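Local coordinates for protein putative tryptophan halogenase (Xanthomonas campestris pv. campestris, PDB 6Y1W) that probably halogenates an indole-type or related substrate with the help of a reduced flavin, as other flavin-dependent halogenases do, at residues E77-V90 with M159-F173. Numbering follows the deposited sequence.
Sequences EAQFMAATQATFKV and MNYAYHLDAGLYARF
T87 and H164 form an antiparallel hydrogen-bonded pair, as do K89 and A162. Two backbone bonds join each pair, and A162 N to K89 O is 2.8 Å. F88 and Y163 lie between them as a non-hydrogen-bonded pair. At the end of strand 162-166, D166 N donates to T84 O, in the turn before strand 87-89. Helix 77-83 crosses helix 167-173 at 130°, their axes 9.8 Å apart. D166 N-caps the latter, its OD1 accepting from L169 N, while its OD2 makes a salt bridge to R282. A water bridges A83 O and L169 O.

E77 is extended, with CG anti to the backbone N (chi1 178°). This carries OE2 to two tyrosine hydroxyls. Y161 OH donates to the syn lone pair of E77 OE2 at 2.7 Å, and Y163 OH to the anti lone pair of the same oxygen at 2.5 Å. E77 OE1 bonds H153 and Y499, so both carboxylate oxygens are held.

Strand 162-166 is central in a three-stranded antiparallel sheet, between 59-61 and 87-89. In this tryptophan halogenase fold, 87-89 ends at K89, the predicted active-site lysine.

F80 turns its edge to the face of Y163 (T-shaped, planes at 79°), with CE2 above the ring centre. L165 CD2 meets the F80 edge in plane. Y170 lies oblique to F80 and completes an aromatic cluster; its side chain also lies near T26, a predicted FAD-binding residue. F80 CA sits over the F173 ring, a CH-pi contact. M81 SD lies 3.7 Å from Y163 CE1, an oblique Met-aromatic contact, and M81 CE covers a face of F88.

K89 CB packs over the H164 ring, 3.4 Å from H164 CE1, and K89 NZ bonds S348. H164 ND1 donates in its ring plane to T87 OG1 at 3.0 Å. H164 NE2 bonds T264, so both ring nitrogens have partners. T87 OG1 also bonds P278 O.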
ATOM      1  N   GLU A  77     -21.488 -11.307 -13.952  1.00 16.34           N
ATOM      2  CA  GLU A  77     -22.177 -10.650 -12.838  1.00 17.72           C
ATOM      3  C   GLU A  77     -23.690 -10.834 -12.906  1.00 16.13           C
ATOM      4  O   GLU A  77     -24.317 -11.223 -11.909  1.00 15.48           O
ATOM      5  CB  GLU A  77     -21.830  -9.171 -12.812  1.00 16.32           C
ATOM      6  CG  GLU A  77     -22.570  -8.451 -11.706  1.00 13.94           C
ATOM      7  CD  GLU A  77     -22.240  -6.975 -11.670  1.00 16.24           C
ATOM      8  OE1 GLU A  77     -22.736  -6.246 -12.553  1.00 19.78           O
ATOM      9  OE2 GLU A  77     -21.441  -6.573 -10.774  1.00 15.97           O
ATOM     10  N   ALA A  78     -24.309 -10.606 -14.080  1.00 16.38           N
ATOM     11  CA  ALA A  78     -25.765 -10.731 -14.138  1.00 16.80           C
ATOM     12  C   ALA A  78     -26.225 -12.169 -13.852  1.00 13.97           C
ATOM     13  O   ALA A  78     -27.247 -12.372 -13.187  1.00 18.11           O
ATOM     14  CB  ALA A  78     -26.295 -10.228 -15.494  1.00 15.92           C
ATOM     15  N   GLN A  79     -25.481 -13.178 -14.331  1.00 14.17           N
ATOM     16  CA  GLN A  79     -25.852 -14.570 -14.082  1.00 14.63           C
ATOM     17  C   GLN A  79     -25.739 -14.910 -12.603  1.00 14.55           C
ATOM     18  O   GLN A  79     -26.653 -15.501 -12.008  1.00 16.36           O
ATOM     19  CB  GLN A  79     -24.954 -15.470 -14.935  1.00 21.11           C
ATOM     20  CG  GLN A  79     -25.028 -16.944 -14.724  1.00 24.15           C
ATOM     21  CD  GLN A  79     -23.826 -17.618 -15.406  1.00 31.17           C
ATOM     22  OE1 GLN A  79     -23.168 -18.477 -14.830  1.00 58.74           O
ATOM     23  NE2 GLN A  79     -23.513 -17.174 -16.621  1.00 40.54           N
ATOM     24  N   PHE A  80     -24.625 -14.488 -11.986  1.00 16.40           N
ATOM     25  CA  PHE A  80     -24.434 -14.680 -10.553  1.00 13.79           C
ATOM     26  C   PHE A  80     -25.554 -14.005  -9.747  1.00 13.46           C
ATOM     27  O   PHE A  80     -26.093 -14.597  -8.812  1.00 15.47           O
ATOM     28  CB  PHE A  80     -23.043 -14.130 -10.172  1.00 11.82           C
ATOM     29  CG  PHE A  80     -23.014 -13.446  -8.830  1.00 12.03           C
ATOM     30  CD1 PHE A  80     -23.186 -14.201  -7.652  1.00 14.93           C
ATOM     31  CD2 PHE A  80     -22.834 -12.075  -8.740  1.00 14.42           C
ATOM     32  CE1 PHE A  80     -23.183 -13.583  -6.405  1.00 13.70           C
ATOM     33  CE2 PHE A  80     -22.829 -11.443  -7.488  1.00 13.47           C
ATOM     34  CZ  PHE A  80     -23.025 -12.184  -6.346  1.00 13.16           C
ATOM     35  N   MET A  81     -25.913 -12.752 -10.094  1.00 12.17           N
ATOM     36  CA  MET A  81     -26.917 -12.029  -9.307  1.00 13.55           C
ATOM     37  C   MET A  81     -28.301 -12.667  -9.440  1.00 12.88           C
ATOM     38  O   MET A  81     -29.033 -12.828  -8.449  1.00 14.61           O
ATOM     39  CB  MET A  81     -26.956 -10.565  -9.741  1.00 15.70           C
ATOM     40  CG  MET A  81     -25.718  -9.783  -9.296  1.00 14.57           C
ATOM     41  SD  MET A  81     -25.875  -8.016  -9.611  1.00 14.86           S
ATOM     42  CE  MET A  81     -27.095  -7.523  -8.344  1.00 12.75           C
ATOM     43  N   ALA A  82     -28.681 -13.036 -10.663  1.00 15.56           N
ATOM     44  CA  ALA A  82     -29.977 -13.678 -10.843  1.00 16.92           C
ATOM     45  C   ALA A  82     -30.036 -15.005 -10.103  1.00 14.63           C
ATOM     46  O   ALA A  82     -31.081 -15.363  -9.557  1.00 21.01           O
ATOM     47  CB  ALA A  82     -30.234 -13.925 -12.331  1.00 19.41           C
ATOM     48  N   ALA A  83     -28.914 -15.723 -10.041  1.00 14.40           N
ATOM     49  CA  ALA A  83     -28.886 -17.015  -9.378  1.00 13.94           C
ATOM     50  C   ALA A  83     -28.873 -16.913  -7.862  1.00 16.06           C
ATOM     51  O   ALA A  83     -29.181 -17.910  -7.204  1.00 19.41           O
ATOM     52  CB  ALA A  83     -27.632 -17.796  -9.803  1.00 17.56           C
ATOM     53  N   THR A  84     -28.587 -15.735  -7.295  1.00 14.64           N
ATOM     54  CA  THR A  84     -28.452 -15.617  -5.852  1.00 11.41           C
ATOM     55  C   THR A  84     -29.453 -14.627  -5.283  1.00 10.92           C
ATOM     56  O   THR A  84     -29.288 -14.185  -4.149  1.00 13.39           O
ATOM     57  CB  THR A  84     -27.022 -15.221  -5.460  1.00 13.84           C
ATOM     58  OG1 THR A  84     -26.694 -13.981  -6.057  1.00 14.73           O
ATOM     59  CG2 THR A  84     -26.004 -16.315  -5.926  1.00 13.85           C
ATOM     60  N   GLN A  85     -30.514 -14.302  -6.040  1.00 12.59           N
ATOM     61  CA  GLN A  85     -31.544 -13.341  -5.605  1.00 14.08           C
ATOM     62  C   GLN A  85     -30.938 -11.977  -5.259  1.00 14.12           C
ATOM     63  O   GLN A  85     -31.483 -11.236  -4.411  1.00 14.42           O
ATOM     64  CB  GLN A  85     -32.374 -13.881  -4.429  1.00 12.92           C
ATOM     65  CG  GLN A  85     -33.118 -15.194  -4.769  1.00 16.08           C
ATOM     66  CD  GLN A  85     -34.385 -14.908  -5.556  1.00 16.63           C
ATOM     67  OE1 GLN A  85     -35.066 -13.894  -5.333  1.00 18.64           O
ATOM     68  NE2 GLN A  85     -34.691 -15.794  -6.517  1.00 17.89           N
ATOM     69  N   ALA A  86     -29.839 -11.603  -5.939  1.00 13.81           N
ATOM     70  CA  ALA A  86     -29.012 -10.507  -5.432  1.00 16.28           C
ATOM     71  C   ALA A  86     -29.522  -9.129  -5.833  1.00 18.45           C
ATOM     72  O   ALA A  86     -30.169  -8.954  -6.865  1.00 14.44           O
ATOM     73  CB  ALA A  86     -27.563 -10.647  -5.913  1.00 13.08           C
ATOM     74  N   THR A  87     -29.199  -8.128  -5.003  1.00 13.59           N
ATOM     75  CA  THR A  87     -29.446  -6.730  -5.341  1.00 12.66           C
ATOM     76  C   THR A  87     -28.140  -5.955  -5.221  1.00 15.45           C
ATOM     77  O   THR A  87     -27.127  -6.476  -4.746  1.00 14.93           O
ATOM     78  CB  THR A  87     -30.524  -6.085  -4.426  1.00 17.52           C
ATOM     79  OG1 THR A  87     -30.036  -6.040  -3.077  1.00 17.59           O
ATOM     80  CG2 THR A  87     -31.870  -6.911  -4.447  1.00 13.58           C
ATOM     81  N   PHE A  88     -28.166  -4.696  -5.626  1.00 13.74           N
ATOM     82  CA  PHE A  88     -26.965  -3.879  -5.523  1.00 14.37           C
ATOM     83  C   PHE A  88     -26.883  -3.158  -4.182  1.00 14.36           C
ATOM     84  O   PHE A  88     -27.900  -2.820  -3.559  1.00 16.49           O
ATOM     85  CB  PHE A  88     -26.905  -2.858  -6.673  1.00 11.99           C
ATOM     86  CG  PHE A  88     -26.699  -3.496  -8.012  1.00 16.09           C
ATOM     87  CD1 PHE A  88     -25.409  -3.903  -8.414  1.00 14.05           C
ATOM     88  CD2 PHE A  88     -27.764  -3.737  -8.863  1.00 17.39           C
ATOM     89  CE1 PHE A  88     -25.201  -4.536  -9.636  1.00 13.76           C
ATOM     90  CE2 PHE A  88     -27.548  -4.380 -10.099  1.00 14.27           C
ATOM     91  CZ  PHE A  88     -26.276  -4.772 -10.475  1.00 14.71           C
ATOM     92  N   LYS A  89     -25.636  -2.902  -3.759  1.00 12.07           N
ATOM     93  CA  LYS A  89     -25.360  -2.213  -2.505  1.00 12.53           C
ATOM     94  C   LYS A  89     -24.373  -1.101  -2.770  1.00 12.14           C
ATOM     95  O   LYS A  89     -23.330  -1.354  -3.371  1.00 13.63           O
ATOM     96  CB  LYS A  89     -24.749  -3.199  -1.485  1.00 13.15           C
ATOM     97  CG  LYS A  89     -24.307  -2.516  -0.185  1.00 14.79           C
ATOM     98  CD  LYS A  89     -23.576  -3.510   0.701  1.00 13.09           C
ATOM     99  CE  LYS A  89     -22.948  -2.763   1.914  1.00 12.18           C
ATOM    100  NZ  LYS A  89     -21.867  -3.642   2.553  1.00 13.99           N
ATOM    101  N   VAL A  90     -24.688   0.123  -2.311  1.00 12.33           N
ATOM    102  CA  VAL A  90     -23.746   1.239  -2.427  1.00 14.57           C
ATOM    103  C   VAL A  90     -23.289   1.771  -1.077  1.00 12.33           C
ATOM    104  O   VAL A  90     -22.480   2.708  -1.043  1.00 14.13           O
ATOM    105  CB  VAL A  90     -24.316   2.387  -3.283  1.00 16.17           C
ATOM    106  CG1 VAL A  90     -24.559   1.914  -4.710  1.00 19.92           C
ATOM    107  CG2 VAL A  90     -25.622   2.923  -2.658  1.00 13.21           C
ATOM    108  N   MET A 159     -19.376   4.117 -10.789  1.00 25.36           N
ATOM    109  CA  MET A 159     -20.188   3.803  -9.612  1.00 21.69           C
ATOM    110  C   MET A 159     -19.497   2.674  -8.861  1.00 19.02           C
ATOM    111  O   MET A 159     -19.201   1.628  -9.452  1.00 19.67           O
ATOM    112  CB  MET A 159     -21.601   3.370 -10.022  1.00 28.12           C
ATOM    113  CG  MET A 159     -22.633   4.502 -10.139  1.00 47.69           C
ATOM    114  SD  MET A 159     -23.126   5.163  -8.538  1.00 37.06           S
ATOM    115  CE  MET A 159     -23.088   3.645  -7.666  1.00 19.17           C
ATOM    116  N   ASN A 160     -19.199   2.888  -7.575  1.00 17.85           N
ATOM    117  CA  ASN A 160     -18.598   1.860  -6.739  1.00 16.24           C
ATOM    118  C   ASN A 160     -19.682   1.132  -5.957  1.00 14.24           C
ATOM    119  O   ASN A 160     -20.535   1.791  -5.347  1.00 18.20           O
ATOM    120  CB  ASN A 160     -17.596   2.508  -5.785  1.00 16.57           C
ATOM    121  CG  ASN A 160     -16.426   3.105  -6.547  1.00 23.35           C
ATOM    122  OD1 ASN A 160     -15.546   2.371  -6.971  1.00 24.69           O
ATOM    123  ND2 ASN A 160     -16.461   4.413  -6.799  1.00 21.85           N
ATOM    124  N   TYR A 161     -19.670  -0.205  -5.993  1.00 14.37           N
ATOM    125  CA  TYR A 161     -20.831  -0.942  -5.489  1.00 14.68           C
ATOM    126  C   TYR A 161     -20.422  -2.364  -5.131  1.00 11.86           C
ATOM    127  O   TYR A 161     -19.335  -2.844  -5.486  1.00 16.16           O
ATOM    128  CB  TYR A 161     -21.978  -0.994  -6.527  1.00 14.69           C
ATOM    129  CG  TYR A 161     -21.614  -1.831  -7.744  1.00 14.12           C
ATOM    130  CD1 TYR A 161     -20.976  -1.249  -8.856  1.00 13.96           C
ATOM    131  CD2 TYR A 161     -21.902  -3.190  -7.788  1.00 15.79           C
ATOM    132  CE1 TYR A 161     -20.586  -2.025  -9.926  1.00 13.84           C
ATOM    133  CE2 TYR A 161     -21.521  -3.972  -8.892  1.00 17.84           C
ATOM    134  CZ  TYR A 161     -20.888  -3.360  -9.957  1.00 15.32           C
ATOM    135  OH  TYR A 161     -20.495  -4.103 -11.055  1.00 17.03           O
ATOM    136  N   ALA A 162     -21.334  -3.045  -4.418  1.00 14.20           N
ATOM    137  CA  ALA A 162     -21.222  -4.480  -4.175  1.00 12.32           C
ATOM    138  C   ALA A 162     -22.641  -5.056  -4.170  1.00 12.83           C
ATOM    139  O   ALA A 162     -23.522  -4.500  -4.846  1.00 13.73           O
ATOM    140  CB  ALA A 162     -20.485  -4.770  -2.866  1.00 13.55           C
ATOM    141  N   TYR A 163     -22.895  -6.130  -3.403  1.00 13.86           N
ATOM    142  CA  TYR A 163     -24.148  -6.879  -3.532  1.00 15.05           C
ATOM    143  C   TYR A 163     -24.750  -7.220  -2.179  1.00 14.83           C
ATOM    144  O   TYR A 163     -24.049  -7.401  -1.182  1.00 14.30           O
ATOM    145  CB  TYR A 163     -23.927  -8.219  -4.251  1.00 13.82           C
ATOM    146  CG  TYR A 163     -23.035  -8.115  -5.479  1.00 11.87           C
ATOM    147  CD1 TYR A 163     -23.532  -7.588  -6.650  1.00 12.93           C
ATOM    148  CD2 TYR A 163     -21.725  -8.562  -5.423  1.00 13.14           C
ATOM    149  CE1 TYR A 163     -22.721  -7.494  -7.792  1.00 12.49           C
ATOM    150  CE2 TYR A 163     -20.883  -8.472  -6.551  1.00 14.90           C
ATOM    151  CZ  TYR A 163     -21.408  -7.968  -7.730  1.00 15.12           C
ATOM    152  OH  TYR A 163     -20.539  -7.910  -8.804  1.00 15.31           O
ATOM    153  N   HIS A 164     -26.067  -7.390  -2.181  1.00 12.83           N
ATOM    154  CA  HIS A 164     -26.756  -8.160  -1.166  1.00 11.98           C
ATOM    155  C   HIS A 164     -27.102  -9.489  -1.814  1.00 15.03           C
ATOM    156  O   HIS A 164     -27.648  -9.490  -2.918  1.00 15.68           O
ATOM    157  CB  HIS A 164     -28.046  -7.434  -0.740  1.00 14.11           C
ATOM    158  CG  HIS A 164     -27.818  -6.027  -0.250  1.00 13.72           C
ATOM    159  ND1 HIS A 164     -28.230  -4.914  -0.967  1.00 15.82           N
ATOM    160  CD2 HIS A 164     -27.180  -5.547   0.856  1.00 15.56           C
ATOM    161  CE1 HIS A 164     -27.910  -3.815  -0.297  1.00 21.17           C
ATOM    162  NE2 HIS A 164     -27.260  -4.172   0.803  1.00 15.65           N
ATOM    163  N   LEU A 165     -26.797 -10.615  -1.152  1.00 13.68           N
ATOM    164  CA  LEU A 165     -27.002 -11.885  -1.832  1.00 12.99           C
ATOM    165  C   LEU A 165     -27.511 -12.946  -0.867  1.00 15.24           C
ATOM    166  O   LEU A 165     -27.421 -12.814   0.353  1.00 13.92           O
ATOM    167  CB  LEU A 165     -25.717 -12.386  -2.536  1.00 13.46           C
ATOM    168  CG  LEU A 165     -24.445 -12.510  -1.674  1.00 11.23           C
ATOM    169  CD1 LEU A 165     -24.492 -13.758  -0.795  1.00 14.27           C
ATOM    170  CD2 LEU A 165     -23.174 -12.536  -2.546  1.00 15.31           C
ATOM    171  N   ASP A 166     -28.082 -14.002  -1.444  1.00 12.76           N
ATOM    172  CA  ASP A 166     -28.440 -15.188  -0.658  1.00 13.27           C
ATOM    173  C   ASP A 166     -27.201 -16.065  -0.592  1.00 14.01           C
ATOM    174  O   ASP A 166     -26.722 -16.548  -1.621  1.00 15.34           O
ATOM    175  CB  ASP A 166     -29.612 -15.938  -1.316  1.00 13.28           C
ATOM    176  CG  ASP A 166     -30.070 -17.139  -0.473  1.00 18.06           C
ATOM    177  OD1 ASP A 166     -29.248 -18.047  -0.231  1.00 16.53           O
ATOM    178  OD2 ASP A 166     -31.248 -17.197  -0.025  1.00 19.41           O
ATOM    179  N   ALA A 167     -26.620 -16.225   0.612  1.00 13.39           N
ATOM    180  CA  ALA A 167     -25.346 -16.944   0.727  1.00 13.54           C
ATOM    181  C   ALA A 167     -25.464 -18.422   0.400  1.00 14.62           C
ATOM    182  O   ALA A 167     -24.528 -19.005  -0.161  1.00 15.19           O
ATOM    183  CB  ALA A 167     -24.774 -16.787   2.142  1.00 15.50           C
ATOM    184  N   GLY A 168     -26.597 -19.046   0.722  1.00 14.46           N
ATOM    185  CA  GLY A 168     -26.749 -20.456   0.406  1.00 18.24           C
ATOM    186  C   GLY A 168     -26.835 -20.670  -1.090  1.00 16.13           C
ATOM    187  O   GLY A 168     -26.239 -21.611  -1.617  1.00 15.84           O
ATOM    188  N   LEU A 169     -27.591 -19.808  -1.782  1.00 15.17           N
ATOM    189  CA  LEU A 169     -27.644 -19.888  -3.236  1.00 15.14           C
ATOM    190  C   LEU A 169     -26.290 -19.577  -3.844  1.00 15.07           C
ATOM    191  O   LEU A 169     -25.927 -20.158  -4.864  1.00 13.96           O
ATOM    192  CB  LEU A 169     -28.688 -18.918  -3.803  1.00 14.90           C
ATOM    193  CG  LEU A 169     -30.136 -19.292  -3.463  1.00 18.38           C
ATOM    194  CD1 LEU A 169     -31.094 -18.238  -3.926  1.00 15.73           C
ATOM    195  CD2 LEU A 169     -30.468 -20.665  -4.072  1.00 19.40           C
ATOM    196  N   TYR A 170     -25.533 -18.660  -3.247  1.00 12.82           N
ATOM    197  CA  TYR A 170     -24.206 -18.344  -3.776  1.00 12.52           C
ATOM    198  C   TYR A 170     -23.280 -19.561  -3.668  1.00 13.41           C
ATOM    199  O   TYR A 170     -22.580 -19.924  -4.635  1.00 14.44           O
ATOM    200  CB  TYR A 170     -23.631 -17.123  -3.031  1.00 13.60           C
ATOM    201  CG  TYR A 170     -22.263 -16.645  -3.503  1.00 12.95           C
ATOM    202  CD1 TYR A 170     -21.979 -16.511  -4.855  1.00 13.71           C
ATOM    203  CD2 TYR A 170     -21.238 -16.370  -2.588  1.00 17.54           C
ATOM    204  CE1 TYR A 170     -20.741 -16.059  -5.306  1.00 14.09           C
ATOM    205  CE2 TYR A 170     -19.992 -15.912  -3.019  1.00 14.38           C
ATOM    206  CZ  TYR A 170     -19.763 -15.757  -4.378  1.00 13.50           C
ATOM    207  OH  TYR A 170     -18.527 -15.326  -4.807  1.00 14.86           O
ATOM    208  N   ALA A 171     -23.278 -20.225  -2.504  1.00 12.51           N
ATOM    209  CA  ALA A 171     -22.486 -21.447  -2.364  1.00 12.63           C
ATOM    210  C   ALA A 171     -22.894 -22.512  -3.377  1.00 14.39           C
ATOM    211  O   ALA A 171     -22.037 -23.249  -3.871  1.00 15.02           O
ATOM    212  CB  ALA A 171     -22.602 -22.001  -0.927  1.00 14.82           C
ATOM    213  N   ARG A 172     -24.200 -22.652  -3.659  1.00 14.62           N
ATOM    214  CA  ARG A 172     -24.633 -23.656  -4.629  0.58 15.66           C
ATOM    215  C   ARG A 172     -24.179 -23.284  -6.037  1.00 17.97           C
ATOM    216  O   ARG A 172     -23.754 -24.164  -6.804  1.00 16.86           O
ATOM    217  CB  ARG A 172     -26.158 -23.825  -4.571  0.58 19.48           C
ATOM    218  CG  ARG A 172     -26.671 -25.048  -5.358  0.58 19.73           C
ATOM    219  CD  ARG A 172     -26.246 -26.348  -4.648  0.58 24.55           C
ATOM    220  NE  ARG A 172     -26.491 -27.555  -5.448  0.58 23.18           N
ATOM    221  CZ  ARG A 172     -25.774 -27.910  -6.510  0.58 28.93           C
ATOM    222  NH1 ARG A 172     -24.773 -27.146  -6.906  0.58 18.27           N
ATOM    223  NH2 ARG A 172     -26.059 -29.026  -7.177  0.58 32.25           N
ATOM    224  N   PHE A 173     -24.208 -21.986  -6.365  1.00 15.20           N
ATOM    225  CA  PHE A 173     -23.707 -21.489  -7.645  1.00 14.03           C
ATOM    226  C   PHE A 173     -22.221 -21.788  -7.787  1.00 15.56           C
ATOM    227  O   PHE A 173     -21.771 -22.284  -8.830  1.00 16.77           O
ATOM    228  CB  PHE A 173     -24.004 -19.979  -7.740  1.00 16.05           C
ATOM    229  CG  PHE A 173     -23.464 -19.313  -8.958  1.00 15.31           C
ATOM    230  CD1 PHE A 173     -24.240 -19.214 -10.121  1.00 18.16           C
ATOM    231  CD2 PHE A 173     -22.230 -18.711  -8.939  1.00 18.41           C
ATOM    232  CE1 PHE A 173     -23.729 -18.545 -11.254  1.00 20.50           C
ATOM    233  CE2 PHE A 173     -21.715 -18.066 -10.082  1.00 19.71           C
ATOM    234  CZ  PHE A 173     -22.470 -17.979 -11.220  1.00 18.89           C
TER
HETATM  235  O   HOH W   1     -27.679 -20.749  -6.941  1.00 27.94           O